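Local coordinates for putative uncharacterized protein (PDB 2Z6V) that is probably a sulfotransferase, transferring a sulfuryl group from a nucleotide donor to an acceptor whose identity is not established, at residues Asp342-Asp345 with Val346-Ile350; Pro357-Ala360 with Glu361-Ala364. All blocks are in the same frame, centred on the assembly; numbering follows the deposited sequence.

Contact 1 (Asp342-Asp345 with Val346-Ile350); sequences DPMD and VMRRI
D345 and R349, one helical turn apart, form a salt bridge in which R349 NH1 reaches D345 OD2 at 3.1 Å. As a hydrogen bond it is weak, because the N-H is bent away from the oxygen (133°), although the carboxylate and guanidinium planes lie only 28° apart. A chi1 of 177° sets D345 CG opposite the backbone N, beside the carbonyl carbon, while the arginine chain folds back at chi3 to meet the carboxylate. The stronger polar partner of R349 is E338 of helix 336-341, which its NH1 also meets in a salt bridge. Along the backbone, the N-H groups of M347, R348 and R349 each donate to the carbonyl oxygen four residues earlier, M347 N to P343 O at 3.0 Å. R348 lays one face of its guanidinium over M344 O, with NH2 3.7 Å from M344 CB, while its NE is paired with E363. This is the start of helix 343-353, which follows strand 331-335, at the edge of the five-stranded parallel sheet, and the short helix 336-341; the sheet's 2-3-1-4-5 order is that of the sulfotransferase fold. D342 occupies the N-cap position, and P343 suits the first turn, where a residue lacking an N-H costs no helical bond. M347 passes its CG 3.3 Å from P343 O, and V346, compact and branched, brings CG2 to 3.7 Å from D342 O. Beyond the turn, the flexible thioether chain of M347 packs among I122, L125 and L126, V346 rests against F332 and M339, and M344 meets M366 and L370.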
loop_
_atom_site.group_PDB
_atom_site.type_symbol
_atom_site.label_atom_id
_atom_site.label_comp_id
_atom_site.label_asym_id
_atom_site.label_seq_id
_atom_site.Cartn_x
_atom_site.Cartn_y
_atom_site.Cartn_z
ATOM N N ASP A 342 -23.759 5.259 2.877
ATOM C CA ASP A 342 -23.778 5.645 4.279
ATOM C C ASP A 342 -22.557 5.151 5.048
ATOM O O ASP A 342 -22.599 4.122 5.723
ATOM C CB ASP A 342 -25.065 5.128 4.930
ATOM C CG ASP A 342 -25.287 5.697 6.315
ATOM O OD1 ASP A 342 -24.589 6.673 6.681
ATOM O OD2 ASP A 342 -26.171 5.173 7.029
ATOM N N PRO A 343 -21.447 5.895 4.955
ATOM C CA PRO A 343 -20.201 5.546 5.637
ATOM C C PRO A 343 -20.297 5.542 7.166
ATOM O O PRO A 343 -19.718 4.671 7.821
ATOM C CB PRO A 343 -19.220 6.593 5.110
ATOM C CG PRO A 343 -20.102 7.775 4.860
ATOM C CD PRO A 343 -21.287 7.141 4.186
ATOM N N MET A 344 -21.018 6.508 7.733
ATOM C CA MET A 344 -21.156 6.573 9.184
ATOM C C MET A 344 -21.788 5.307 9.737
ATOM O O MET A 344 -21.475 4.885 10.852
ATOM C CB MET A 344 -21.984 7.791 9.605
ATOM C CG MET A 344 -21.201 9.089 9.599
ATOM S SD MET A 344 -19.592 8.915 10.416
ATOM C CE MET A 344 -20.035 9.078 12.142
ATOM N N ASP A 345 -22.680 4.696 8.964
ATOM C CA ASP A 345 -23.315 3.464 9.409
ATOM C C ASP A 345 -22.264 2.363 9.486
ATOM O O ASP A 345 -22.222 1.600 10.455
ATOM C CB ASP A 345 -24.421 3.029 8.455
ATOM C CG ASP A 345 -25.049 1.707 8.871
ATOM O OD1 ASP A 345 -25.504 1.604 10.031
ATOM O OD2 ASP A 345 -25.081 0.771 8.046
ATOM N N VAL A 346 -21.422 2.282 8.459
ATOM C CA VAL A 346 -20.365 1.282 8.430
ATOM C C VAL A 346 -19.430 1.439 9.629
ATOM O O VAL A 346 -19.048 0.453 10.251
ATOM C CB VAL A 346 -19.520 1.380 7.143
ATOM C CG1 VAL A 346 -18.380 0.380 7.203
ATOM C CG2 VAL A 346 -20.388 1.105 5.919
ATOM N N MET A 347 -19.079 2.678 9.962
ATOM C CA MET A 347 -18.179 2.934 11.076
ATOM C C MET A 347 -18.715 2.403 12.401
ATOM O O MET A 347 -18.002 1.716 13.136
ATOM C CB MET A 347 -17.886 4.434 11.191
ATOM C CG MET A 347 -17.271 5.061 9.929
ATOM S SD MET A 347 -15.811 4.178 9.262
ATOM C CE MET A 347 -14.627 4.384 10.594
ATOM N N ARG A 348 -19.969 2.713 12.707
ATOM C CA ARG A 348 -20.568 2.251 13.950
ATOM C C ARG A 348 -20.525 0.735 14.026
ATOM O O ARG A 348 -20.234 0.168 15.079
ATOM C CB ARG A 348 -22.017 2.735 14.065
ATOM C CG ARG A 348 -22.143 4.238 13.995
ATOM C CD ARG A 348 -23.480 4.762 14.499
ATOM N NE ARG A 348 -23.615 6.162 14.117
ATOM C CZ ARG A 348 -24.074 6.563 12.936
ATOM N NH1 ARG A 348 -24.463 5.663 12.037
ATOM N NH2 ARG A 348 -24.097 7.857 12.634
ATOM N N ARG A 349 -20.811 0.082 12.904
ATOM C CA ARG A 349 -20.798 -1.370 12.858
ATOM C C ARG A 349 -19.385 -1.920 12.978
ATOM O O ARG A 349 -19.181 -3.007 13.519
ATOM C CB ARG A 349 -21.459 -1.862 11.573
ATOM C CG ARG A 349 -22.973 -1.752 11.614
ATOM C CD ARG A 349 -23.544 -1.585 10.225
ATOM N NE ARG A 349 -23.188 -2.711 9.379
ATOM C CZ ARG A 349 -22.929 -2.609 8.085
ATOM N NH1 ARG A 349 -22.986 -1.424 7.496
ATOM N NH2 ARG A 349 -22.614 -3.692 7.388
ATOM N N ILE A 350 -18.410 -1.176 12.467
ATOM C CA ILE A 350 -17.021 -1.601 12.566
ATOM C C ILE A 350 -16.649 -1.531 14.036
ATOM O O ILE A 350 -16.056 -2.463 14.577
ATOM C CB ILE A 350 -16.074 -0.679 11.768
ATOM C CG1 ILE A 350 -16.098 -1.075 10.290
ATOM C CG2 ILE A 350 -14.649 -0.755 12.334
ATOM C CD1 ILE A 350 -15.340 -0.117 9.390
#

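Contact 2 (Pro357-Ala360 with Glu361-Ala364); sequences PLTA and ETEA
E363 N donates to T359 O at 3.0 Å and A364 N to A360 O at 2.9 Å, the first backbone bonds of helix 360-371, with T359 in the N-cap position. T359 OG1 accepts from T362 N at 3.2 Å, which makes it a true side-chain N-cap. A chi1 of 63° puts this hydroxyl between the backbone N and the carbonyl carbon, turned in toward the first helical turn. The same oxygen accepts from T362 OG1 at 3.1 Å, and two donors from one residue thus grip it. E361, bent at chi2, crosses T359 at about a right angle and sets OE1 3.3 Å from T359 CB. T362 is buried, and its methyl CG2 meets L358 CD1 at 3.8 Å; the leucine also leans on Y351 of helix 343-353, so a nonpolar chain suits the approach to the helix. E363 points in toward 357-360, its CB 3.5 Å from T359 O, while its carboxylate pairs with R348. Alanine at 360 and 364 fits exposed positions where a small, helix-favouring residue is enough. The cap gives a first-turn N-H an acceptor that no preceding helical turn could supply, and the acidic side chain of E361 would probably be favoured by the positive end of the helix dipole.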
loop_
_atom_site.group_PDB
_atom_site.type_symbol
_atom_site.label_atom_id
_atom_site.label_comp_id
_atom_site.label_asym_id
_atom_site.label_seq_id
_atom_site.Cartn_x
_atom_site.Cartn_y
_atom_site.Cartn_z
ATOM N N PRO A 357 -15.773 1.450 21.831
ATOM C CA PRO A 357 -16.714 2.568 21.843
ATOM C C PRO A 357 -16.372 3.674 20.853
ATOM O O PRO A 357 -15.208 4.059 20.695
ATOM C CB PRO A 357 -16.669 3.048 23.298
ATOM C CG PRO A 357 -15.279 2.728 23.710
ATOM C CD PRO A 357 -15.073 1.345 23.121
ATOM N N LEU A 358 -17.406 4.154 20.172
ATOM C CA LEU A 358 -17.279 5.235 19.216
ATOM C C LEU A 358 -17.754 6.454 19.993
ATOM O O LEU A 358 -18.951 6.700 20.099
ATOM C CB LEU A 358 -18.191 4.989 18.011
ATOM C CG LEU A 358 -18.153 6.030 16.887
ATOM C CD1 LEU A 358 -16.778 6.032 16.229
ATOM C CD2 LEU A 358 -19.224 5.710 15.866
ATOM N N THR A 359 -16.819 7.197 20.567
ATOM C CA THR A 359 -17.173 8.375 21.342
ATOM C C THR A 359 -17.865 9.416 20.472
ATOM O O THR A 359 -17.773 9.381 19.240
ATOM C CB THR A 359 -15.936 9.021 21.987
ATOM O OG1 THR A 359 -15.040 9.473 20.965
ATOM C CG2 THR A 359 -15.232 8.029 22.887
ATOM N N ALA A 360 -18.561 10.339 21.129
ATOM C CA ALA A 360 -19.281 11.394 20.440
ATOM C C ALA A 360 -18.300 12.326 19.764
ATOM O O ALA A 360 -18.529 12.779 18.647
ATOM C CB ALA A 360 -20.135 12.166 21.425
ATOM N N GLU A 361 -17.198 12.611 20.445
ATOM C CA GLU A 361 -16.186 13.504 19.896
ATOM C C GLU A 361 -15.667 12.945 18.572
ATOM O O GLU A 361 -15.557 13.674 17.576
ATOM C CB GLU A 361 -15.031 13.669 20.888
ATOM C CG GLU A 361 -15.454 14.198 22.260
ATOM C CD GLU A 361 -16.456 13.287 22.974
ATOM O OE1 GLU A 361 -16.150 12.088 23.180
ATOM O OE2 GLU A 361 -17.553 13.772 23.335
ATOM N N THR A 362 -15.363 11.647 18.572
ATOM C CA THR A 362 -14.857 10.978 17.383
ATOM C C THR A 362 -15.909 10.979 16.273
ATOM O O THR A 362 -15.611 11.322 15.126
ATOM C CB THR A 362 -14.402 9.519 17.716
ATOM O OG1 THR A 362 -13.189 9.563 18.479
ATOM C CG2 THR A 362 -14.157 8.711 16.450
ATOM N N GLU A 363 -17.140 10.614 16.620
ATOM C CA GLU A 363 -18.228 10.583 15.646
ATOM C C GLU A 363 -18.401 11.960 14.997
ATOM O O GLU A 363 -18.726 12.069 13.813
ATOM C CB GLU A 363 -19.528 10.141 16.325
ATOM C CG GLU A 363 -20.724 10.080 15.394
ATOM C CD GLU A 363 -21.972 9.505 16.061
ATOM O OE1 GLU A 363 -22.287 9.919 17.204
ATOM O OE2 GLU A 363 -22.642 8.649 15.434
ATOM N N ALA A 364 -18.171 13.012 15.775
ATOM C CA ALA A 364 -18.288 14.368 15.260
ATOM C C ALA A 364 -17.166 14.667 14.258
ATOM O O ALA A 364 -17.405 15.295 13.218
ATOM C CB ALA A 364 -18.248 15.363 16.405
#

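The two contacts are N-terminal turns of consecutive helices, 343-353 and 360-371, with centres about 12 Å apart. Contact 1 is partly buried, its methionines and valine facing the sheet and neighbouring helices; contact 2 lies at the surface, with T362 its one buried residue. Their polar chemistry differs accordingly: an acid-arginine pair runs along the turn in 342-350, whereas a threonine hydroxyl closes the helix start in 357-364. They touch directly. A salt bridge joins R348 NE to E363 OE2 at 3.0 Å, while M344 CE packs on E363 CG and R348 CG on L358 CD2, so charge and hydrocarbon together join the two helices.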